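Local coordinates for flavohemoprotein (Vibrio cholerae O1 biovar El Tor, PDB 4EH1) that probably uses FAD and NAD(P)H in its reductase domain to pass electrons to a haem domain that converts nitric oxide and oxygen to nitrate, at residues A[1-13]-A[20-32]. Sequence-based numbering, arbitrary orientation. Where two conformers were deposited one is given.
Sequences RDGRTFVVREKQV and SFVLVPADGGAVL. With SO4 (sulfate ion), chain E.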
loop_
_atom_site.group_PDB
_atom_site.type_symbol
_atom_site.label_atom_id
_atom_site.label_comp_id
_atom_site.label_asym_id
_atom_site.label_seq_id
_atom_site.Cartn_x
_atom_site.Cartn_y
_atom_site.Cartn_z
ATOM N N ARG A 1 11.687 -7.563 28.186
ATOM C CA ARG A 1 11.077 -6.264 27.881
ATOM C C ARG A 1 10.577 -6.142 26.438
ATOM O O ARG A 1 11.104 -6.811 25.550
ATOM C CB ARG A 1 12.088 -5.143 28.142
ATOM C CG ARG A 1 11.605 -3.736 27.758
ATOM C CD ARG A 1 12.677 -2.999 26.961
ATOM N NE ARG A 1 12.395 -1.584 26.715
ATOM C CZ ARG A 1 12.124 -0.686 27.659
ATOM N NH1 ARG A 1 11.931 0.574 27.305
ATOM N NH2 ARG A 1 12.046 -1.029 28.951
ATOM N N ASP A 2 9.532 -5.327 26.234
ATOM C CA ASP A 2 9.276 -4.631 24.958
ATOM C C ASP A 2 9.191 -3.105 25.153
ATOM O O ASP A 2 8.786 -2.623 26.225
ATOM C CB ASP A 2 8.003 -5.105 24.263
ATOM C CG ASP A 2 7.507 -4.097 23.209
ATOM O OD1 ASP A 2 8.252 -3.847 22.242
ATOM O OD2 ASP A 2 6.398 -3.521 23.350
ATOM N N GLY A 3 9.564 -2.358 24.110
ATOM C CA GLY A 3 9.510 -0.900 24.090
ATOM C C GLY A 3 8.125 -0.274 24.217
ATOM O O GLY A 3 7.779 0.137 25.334
ATOM N N ARG A 4 7.349 -0.203 23.115
ATOM C CA ARG A 4 6.055 0.527 23.097
ATOM C C ARG A 4 5.091 0.150 21.951
ATOM O O ARG A 4 5.507 -0.122 20.844
ATOM C CB ARG A 4 6.308 2.038 23.087
ATOM C CG ARG A 4 5.073 2.942 23.315
ATOM C CD ARG A 4 5.347 4.296 22.664
ATOM N NE ARG A 4 4.369 5.356 22.904
ATOM C CZ ARG A 4 4.631 6.638 22.658
ATOM N NH1 ARG A 4 5.822 6.963 22.176
ATOM N NH2 ARG A 4 3.727 7.593 22.885
ATOM N N THR A 5 3.793 0.148 22.218
ATOM C CA THR A 5 2.820 -0.300 21.227
ATOM C C THR A 5 2.447 0.791 20.214
ATOM O O THR A 5 2.069 1.873 20.596
ATOM C CB THR A 5 1.531 -0.793 21.907
ATOM O OG1 THR A 5 1.826 -1.960 22.680
ATOM C CG2 THR A 5 0.462 -1.126 20.852
ATOM N N PHE A 6 2.576 0.501 18.926
ATOM C CA PHE A 6 2.162 1.446 17.897
ATOM C C PHE A 6 1.085 0.822 17.054
ATOM O O PHE A 6 0.924 -0.392 17.047
ATOM C CB PHE A 6 3.342 1.842 17.008
ATOM C CG PHE A 6 4.191 2.940 17.580
ATOM C CD1 PHE A 6 4.872 2.752 18.788
ATOM C CD2 PHE A 6 4.323 4.151 16.907
ATOM C CE1 PHE A 6 5.659 3.742 19.316
ATOM C CE2 PHE A 6 5.124 5.160 17.416
ATOM C CZ PHE A 6 5.786 4.966 18.648
ATOM N N VAL A 7 0.375 1.656 16.311
ATOM C CA VAL A 7 -0.685 1.209 15.425
ATOM C C VAL A 7 -0.365 1.663 14.000
ATOM O O VAL A 7 0.080 2.793 13.776
ATOM C CB VAL A 7 -2.043 1.775 15.883
ATOM C CG1 VAL A 7 -3.189 1.287 14.993
ATOM C CG2 VAL A 7 -2.272 1.377 17.324
ATOM N N VAL A 8 -0.562 0.759 13.045
ATOM C CA VAL A 8 -0.394 1.069 11.640
ATOM C C VAL A 8 -1.546 1.992 11.224
ATOM O O VAL A 8 -2.716 1.584 11.238
ATOM C CB VAL A 8 -0.449 -0.204 10.776
ATOM C CG1 VAL A 8 -0.284 0.147 9.297
ATOM C CG2 VAL A 8 0.595 -1.226 11.239
ATOM N N ARG A 9 -1.220 3.231 10.869
ATOM C CA ARG A 9 -2.224 4.159 10.323
ATOM C C ARG A 9 -2.342 4.019 8.795
ATOM O O ARG A 9 -3.410 4.226 8.216
ATOM C CB ARG A 9 -1.850 5.596 10.663
ATOM C CG ARG A 9 -2.964 6.602 10.391
ATOM C CD ARG A 9 -2.612 8.042 10.816
ATOM N NE ARG A 9 -1.601 8.662 9.958
ATOM C CZ ARG A 9 -1.853 9.193 8.760
ATOM N NH1 ARG A 9 -3.094 9.178 8.272
ATOM N NH2 ARG A 9 -0.865 9.731 8.041
ATOM N N GLU A 10 -1.231 3.652 8.153
ATOM C CA GLU A 10 -1.145 3.626 6.690
ATOM C C GLU A 10 -0.190 2.541 6.265
ATOM O O GLU A 10 0.836 2.348 6.921
ATOM C CB GLU A 10 -0.550 4.922 6.181
ATOM C CG GLU A 10 -1.372 5.576 5.160
ATOM C CD GLU A 10 -2.162 6.682 5.767
ATOM O OE1 GLU A 10 -1.541 7.706 6.125
ATOM O OE2 GLU A 10 -3.391 6.518 5.912
ATOM N N LYS A 11 -0.508 1.895 5.142
ATOM C CA LYS A 11 0.292 0.834 4.546
ATOM C C LYS A 11 0.342 1.076 3.033
ATOM O O LYS A 11 -0.579 0.735 2.315
ATOM C CB LYS A 11 -0.352 -0.519 4.846
ATOM C CG LYS A 11 0.581 -1.697 4.692
ATOM C CD LYS A 11 -0.055 -3.012 5.166
ATOM C CE LYS A 11 0.872 -4.188 4.816
ATOM N NZ LYS A 11 0.280 -5.471 5.223
ATOM N N GLN A 12 1.403 1.722 2.571
ATOM C CA GLN A 12 1.505 2.108 1.173
ATOM C C GLN A 12 2.550 1.268 0.450
ATOM O O GLN A 12 3.639 1.031 0.968
ATOM C CB GLN A 12 1.876 3.592 1.028
ATOM C CG GLN A 12 0.803 4.571 1.510
ATOM C CD GLN A 12 -0.248 4.893 0.451
ATOM O OE1 GLN A 12 0.063 5.119 -0.735
ATOM N NE2 GLN A 12 -1.501 4.927 0.878
ATOM N N VAL A 13 2.204 0.830 -0.754
ATOM C CA VAL A 13 3.146 0.122 -1.595
ATOM C C VAL A 13 4.092 1.118 -2.210
ATOM O O VAL A 13 3.672 2.042 -2.871
ATOM C CB VAL A 13 2.430 -0.664 -2.699
ATOM C CG1 VAL A 13 3.444 -1.400 -3.588
ATOM C CG2 VAL A 13 1.476 -1.643 -2.063
ATOM N N SER A 20 5.587 0.674 2.713
ATOM C CA SER A 20 5.779 1.576 3.851
ATOM C C SER A 20 4.688 1.368 4.917
ATOM O O SER A 20 3.558 1.009 4.594
ATOM C CB SER A 20 5.742 3.053 3.423
ATOM O OG SER A 20 6.966 3.501 2.909
ATOM N N PHE A 21 5.029 1.644 6.171
ATOM C CA PHE A 21 4.061 1.634 7.264
ATOM C C PHE A 21 4.181 2.944 8.026
ATOM O O PHE A 21 5.257 3.294 8.494
ATOM C CB PHE A 21 4.366 0.506 8.257
ATOM C CG PHE A 21 4.281 -0.875 7.664
ATOM C CD1 PHE A 21 3.203 -1.702 7.960
ATOM C CD2 PHE A 21 5.289 -1.351 6.808
ATOM C CE1 PHE A 21 3.124 -2.999 7.406
ATOM C CE2 PHE A 21 5.212 -2.635 6.265
ATOM C CZ PHE A 21 4.126 -3.460 6.569
ATOM N N VAL A 22 3.071 3.642 8.177
ATOM C CA VAL A 22 3.033 4.811 9.021
ATOM C C VAL A 22 2.468 4.401 10.370
ATOM O O VAL A 22 1.353 3.903 10.463
ATOM C CB VAL A 22 2.136 5.924 8.412
ATOM C CG1 VAL A 22 2.039 7.118 9.378
ATOM C CG2 VAL A 22 2.672 6.374 7.059
ATOM N N LEU A 23 3.243 4.628 11.422
ATOM C CA LEU A 23 2.911 4.118 12.729
ATOM C C LEU A 23 2.678 5.240 13.741
ATOM O O LEU A 23 3.460 6.182 13.835
ATOM C CB LEU A 23 4.052 3.241 13.227
ATOM C CG LEU A 23 4.449 2.117 12.274
ATOM C CD1 LEU A 23 5.914 1.728 12.461
ATOM C CD2 LEU A 23 3.551 0.939 12.565
ATOM N N VAL A 24 1.619 5.108 14.523
ATOM C CA VAL A 24 1.339 6.069 15.581
ATOM C C VAL A 24 1.230 5.357 16.936
ATOM O O VAL A 24 0.771 4.218 17.017
ATOM C CB VAL A 24 0.046 6.831 15.291
ATOM C CG1 VAL A 24 0.141 7.563 13.943
ATOM C CG2 VAL A 24 -1.094 5.876 15.269
ATOM N N PRO A 25 1.649 6.030 18.010
ATOM C CA PRO A 25 1.640 5.330 19.298
ATOM C C PRO A 25 0.218 4.992 19.687
ATOM O O PRO A 25 -0.649 5.821 19.467
ATOM C CB PRO A 25 2.196 6.363 20.280
ATOM C CG PRO A 25 2.472 7.590 19.523
ATOM C CD PRO A 25 1.894 7.472 18.150
ATOM N N ALA A 26 -0.035 3.801 20.214
ATOM C CA ALA A 26 -1.367 3.507 20.732
ATOM C C ALA A 26 -1.734 4.431 21.910
ATOM O O ALA A 26 -2.907 4.588 22.224
ATOM C CB ALA A 26 -1.483 2.059 21.140
ATOM N N ASP A 27 -0.729 5.037 22.548
ATOM C CA ASP A 27 -0.960 6.003 23.630
ATOM C C ASP A 27 -1.655 7.264 23.132
ATOM O O ASP A 27 -2.637 7.720 23.717
ATOM C CB ASP A 27 0.368 6.443 24.256
ATOM C CG ASP A 27 1.115 5.303 24.920
ATOM O OD1 ASP A 27 0.472 4.292 25.277
ATOM O OD2 ASP A 27 2.351 5.427 25.100
ATOM N N GLY A 28 -1.139 7.815 22.036
ATOM C CA GLY A 28 -1.394 9.195 21.680
ATOM C C GLY A 28 -0.140 9.937 22.094
ATOM O O GLY A 28 0.794 9.330 22.618
ATOM N N GLY A 29 -0.090 11.236 21.844
ATOM C CA GLY A 29 1.026 12.041 22.315
ATOM C C GLY A 29 2.296 11.889 21.487
ATOM O O GLY A 29 2.326 11.159 20.511
ATOM N N ALA A 30 3.348 12.591 21.895
ATOM C CA ALA A 30 4.561 12.677 21.109
ATOM C C ALA A 30 5.288 11.339 21.003
ATOM O O ALA A 30 5.135 10.435 21.845
ATOM C CB ALA A 30 5.483 13.736 21.679
ATOM N N VAL A 31 6.056 11.212 19.927
ATOM C CA VAL A 31 6.984 10.114 19.796
ATOM C C VAL A 31 8.346 10.741 19.864
ATOM O O VAL A 31 8.476 11.946 19.651
ATOM C CB VAL A 31 6.754 9.338 18.495
ATOM C CG1 VAL A 31 5.316 8.941 18.424
ATOM C CG2 VAL A 31 7.108 10.165 17.262
ATOM N N LEU A 32 9.362 9.951 20.174
ATOM C CA LEU A 32 10.700 10.504 20.323
ATOM C C LEU A 32 11.238 11.123 19.013
ATOM O O LEU A 32 11.004 10.600 17.913
ATOM C CB LEU A 32 11.661 9.430 20.868
ATOM C CG LEU A 32 11.370 8.951 22.299
ATOM C CD1 LEU A 32 12.243 7.770 22.654
ATOM C CD2 LEU A 32 11.580 10.065 23.319
HETATM S S SO4 E . 12.370 1.382 24.052
HETATM O O1 SO4 E . 12.474 0.156 24.849
HETATM O O2 SO4 E . 11.852 2.459 24.870
HETATM O O3 SO4 E . 13.672 1.764 23.510
HETATM O O4 SO4 E . 11.419 1.225 22.961
#
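Phe6 and Pro25 meet where strands 4-13 and 18-25 pair as an antiparallel beta hairpin in the FAD-binding half of the reductase domain. Pro25 CA sits over the centre of the Phe6 ring, 3.8 Å from its centroid, a CH-pi contact that turns the polarised CA-H toward the pi face; proline, lacking an N-H, suits a non-hydrogen-bonded pair at the strand's end. Phe6 CG stands anti to its own carbonyl carbon (chi1 -83°), laying the ring across Pro25 with its edge at Leu23 C and CE2 3.9 Å from Val31 CG1.

Pro25 CB also lies over one face of the Arg4 guanidinium. Extended from CG to NE, the Arg4 chain carries that group to the loop after the strand, where NE forms a salt bridge with Asp27 OD2 at 3.0 Å, reached from above the carboxylate plane, while NH2 makes a weak bond to Ala30 O. Arginine fits: one flat group offers several N-H donors and a packing face.

Arg9 and Glu10 both face Val22 in a classic beta bulge. Val22 O takes a 2.7 Å bond from Arg9 N and a weak one from Glu10 N. The bend of Arg9 at chi3 (71°) brings its guanidinium beside Val22 CG1 and to Glu10, where NH2 and OE1 form a salt bridge.

On the face of Val8 and Leu23, Lys11 suits two tasks: NZ donates to the carbonyls of Leu89, His90 and Val93 at the C-terminal end of helix 84-92, where positive charge is probably favourable, and its extended aliphatic chain packs on Phe21, Lys11 CE 3.6 Å from Phe21 CE1.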